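PDB 2XMZ: hydrolase, alpha/beta hydrolase FOLD family from Staphylococcus aureus, which probably catalyses formation of 2-succinyl-6-hydroxy-2,4-cyclohexadiene-1-carboxylate, with loss of pyruvate, in menaquinone biosynthesis. Local coordinates for residues G93-L98 and E114-G119. Residues are numbered along the deposited sequence; the frame is centred on the assembly and turned at random.
Sequences GGRVAL and ESTSPG
Thr116 sets its side chain against the bare backbone of Gly94, where the loop after strand 110-114 meets the flank of helix 92-103. The CA atoms of Gly94 and Thr116 are 5.2 Å apart, and a beta carbon on Gly94 would collide with Thr116 CB, so this approach depends on the glycine. Thr116 CB lies 3.8 Å from Gly94 CA, and CG2 rests on the same atom. With OG1 anti to its own backbone N (chi1 -164°), the hydroxyl oxygen comes within 3.1 Å of Gly94 C. Arg95 N is also near, but the angle is too poor for a hydrogen bond; OG1 is instead hydrogen-bonded to Ser91 O, just before the first residue of the helix. No hydrogen bond joins the two segments, and van der Waals packing carries the contact.

Away from Gly94 the backbones part, with the CA atoms of Arg95 and Pro118 5.9 Å apart, and side chains bridge the gap. The aliphatic part of Arg95 passes the loop, its CG 3.3 Å from Ser117 O, before the guanidinium leaves for Tyr191 O through NH1. Leu98 CD1 reaches the same carbonyl oxygen from another side at 3.5 Å and also meets Pro118 CB at 3.9 Å. Here the looser side is not a solvent side, since every touching residue is buried: Ile224 and Met228 of helix 219-231 pack on Pro118. Ser117 OG accepts from Gly119 N (3.2 Å, 157°), an ST turn that shapes the loop's far end, whereas Ser117 N is buried without a partner in the model.

Gly94, in the helix's first turn, thus packs directly behind the turn from strand 84-90, whose Gly89-Ser91-Gly93 pattern is consistent with the nucleophile elbow of the alpha/beta hydrolase fold, Ser91 being the probable nucleophile.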
loop_
_atom_site.group_PDB
_atom_site.type_symbol
_atom_site.label_atom_id
_atom_site.label_comp_id
_atom_site.label_asym_id
_atom_site.label_seq_id
_atom_site.Cartn_x
_atom_site.Cartn_y
_atom_site.Cartn_z
ATOM N N GLY A 93 1.776 -1.696 0.683
ATOM C CA GLY A 93 2.238 -0.388 0.247
ATOM C C GLY A 93 2.129 0.713 1.294
ATOM O O GLY A 93 2.876 1.702 1.236
ATOM N N GLY A 94 1.203 0.556 2.241
ATOM C CA GLY A 94 1.098 1.484 3.371
ATOM C C GLY A 94 2.217 1.293 4.360
ATOM O O GLY A 94 2.606 2.248 5.034
ATOM N N ARG A 95 2.736 0.061 4.443
ATOM C CA ARG A 95 3.890 -0.216 5.312
ATOM C C ARG A 95 5.114 0.470 4.736
ATOM O O ARG A 95 5.892 1.089 5.452
ATOM C CB ARG A 95 4.133 -1.721 5.487
ATOM C CG ARG A 95 2.934 -2.460 6.141
ATOM C CD ARG A 95 3.254 -3.910 6.508
ATOM N NE ARG A 95 3.400 -4.844 5.373
ATOM C CZ ARG A 95 4.572 -5.271 4.887
ATOM N NH1 ARG A 95 5.717 -4.831 5.418
ATOM N NH2 ARG A 95 4.605 -6.169 3.890
ATOM N N VAL A 96 5.247 0.384 3.424
ATOM C CA VAL A 96 6.260 1.132 2.717
ATOM C C VAL A 96 6.042 2.655 2.879
ATOM O O VAL A 96 7.005 3.383 3.126
ATOM C CB VAL A 96 6.339 0.707 1.234
ATOM C CG1 VAL A 96 7.301 1.604 0.451
ATOM C CG2 VAL A 96 6.764 -0.747 1.144
ATOM N N ALA A 97 4.803 3.127 2.789
ATOM C CA ALA A 97 4.561 4.564 2.884
ATOM C C ALA A 97 4.867 5.076 4.282
ATOM O O ALA A 97 5.421 6.170 4.456
ATOM C CB ALA A 97 3.120 4.925 2.466
ATOM N N LEU A 98 4.538 4.287 5.303
ATOM C CA LEU A 98 4.901 4.698 6.675
ATOM C C LEU A 98 6.417 4.743 6.849
ATOM O O LEU A 98 6.960 5.708 7.391
ATOM C CB LEU A 98 4.297 3.717 7.696
ATOM C CG LEU A 98 2.846 4.006 8.096
ATOM C CD1 LEU A 98 2.256 2.801 8.834
ATOM C CD2 LEU A 98 2.772 5.211 8.973
ATOM N N GLU A 114 -4.182 3.261 3.750
ATOM C CA GLU A 114 -5.385 2.478 3.629
ATOM C C GLU A 114 -5.108 1.078 4.127
ATOM O O GLU A 114 -4.238 0.355 3.589
ATOM C CB GLU A 114 -5.896 2.419 2.181
ATOM C CG GLU A 114 -7.159 1.535 2.042
ATOM C CD GLU A 114 -7.452 1.095 0.614
ATOM O OE1 GLU A 114 -6.705 1.472 -0.317
ATOM O OE2 GLU A 114 -8.425 0.332 0.425
ATOM N N SER A 115 -5.833 0.694 5.160
ATOM C CA SER A 115 -5.784 -0.680 5.679
ATOM C C SER A 115 -4.340 -1.179 5.857
ATOM O O SER A 115 -3.955 -2.211 5.317
ATOM C CB SER A 115 -6.559 -1.596 4.733
ATOM O OG SER A 115 -7.903 -1.182 4.645
ATOM N N THR A 116 -3.552 -0.446 6.635
ATOM C CA THR A 116 -2.145 -0.815 6.800
ATOM C C THR A 116 -1.765 -0.857 8.279
ATOM O O THR A 116 -2.615 -0.644 9.169
ATOM C CB THR A 116 -1.230 0.137 5.990
ATOM O OG1 THR A 116 0.085 -0.413 5.850
ATOM C CG2 THR A 116 -1.127 1.555 6.603
ATOM N N SER A 117 -0.483 -1.093 8.536
ATOM C CA SER A 117 0.034 -1.068 9.895
ATOM C C SER A 117 1.503 -0.650 9.893
ATOM O O SER A 117 2.185 -0.729 8.846
ATOM C CB SER A 117 -0.128 -2.438 10.565
ATOM O OG SER A 117 0.937 -3.264 10.192
ATOM N N PRO A 118 1.992 -0.175 11.051
ATOM C CA PRO A 118 3.376 0.216 11.188
ATOM C C PRO A 118 4.243 -0.976 11.598
ATOM O O PRO A 118 5.355 -0.796 12.082
ATOM C CB PRO A 118 3.334 1.284 12.309
ATOM C CG PRO A 118 1.927 1.380 12.733
ATOM C CD PRO A 118 1.240 0.137 12.272
ATOM N N GLY A 119 3.724 -2.180 11.382
ATOM C CA GLY A 119 4.422 -3.398 11.698
ATOM C C GLY A 119 4.006 -3.930 13.046
ATOM O O GLY A 119 3.010 -3.487 13.638
#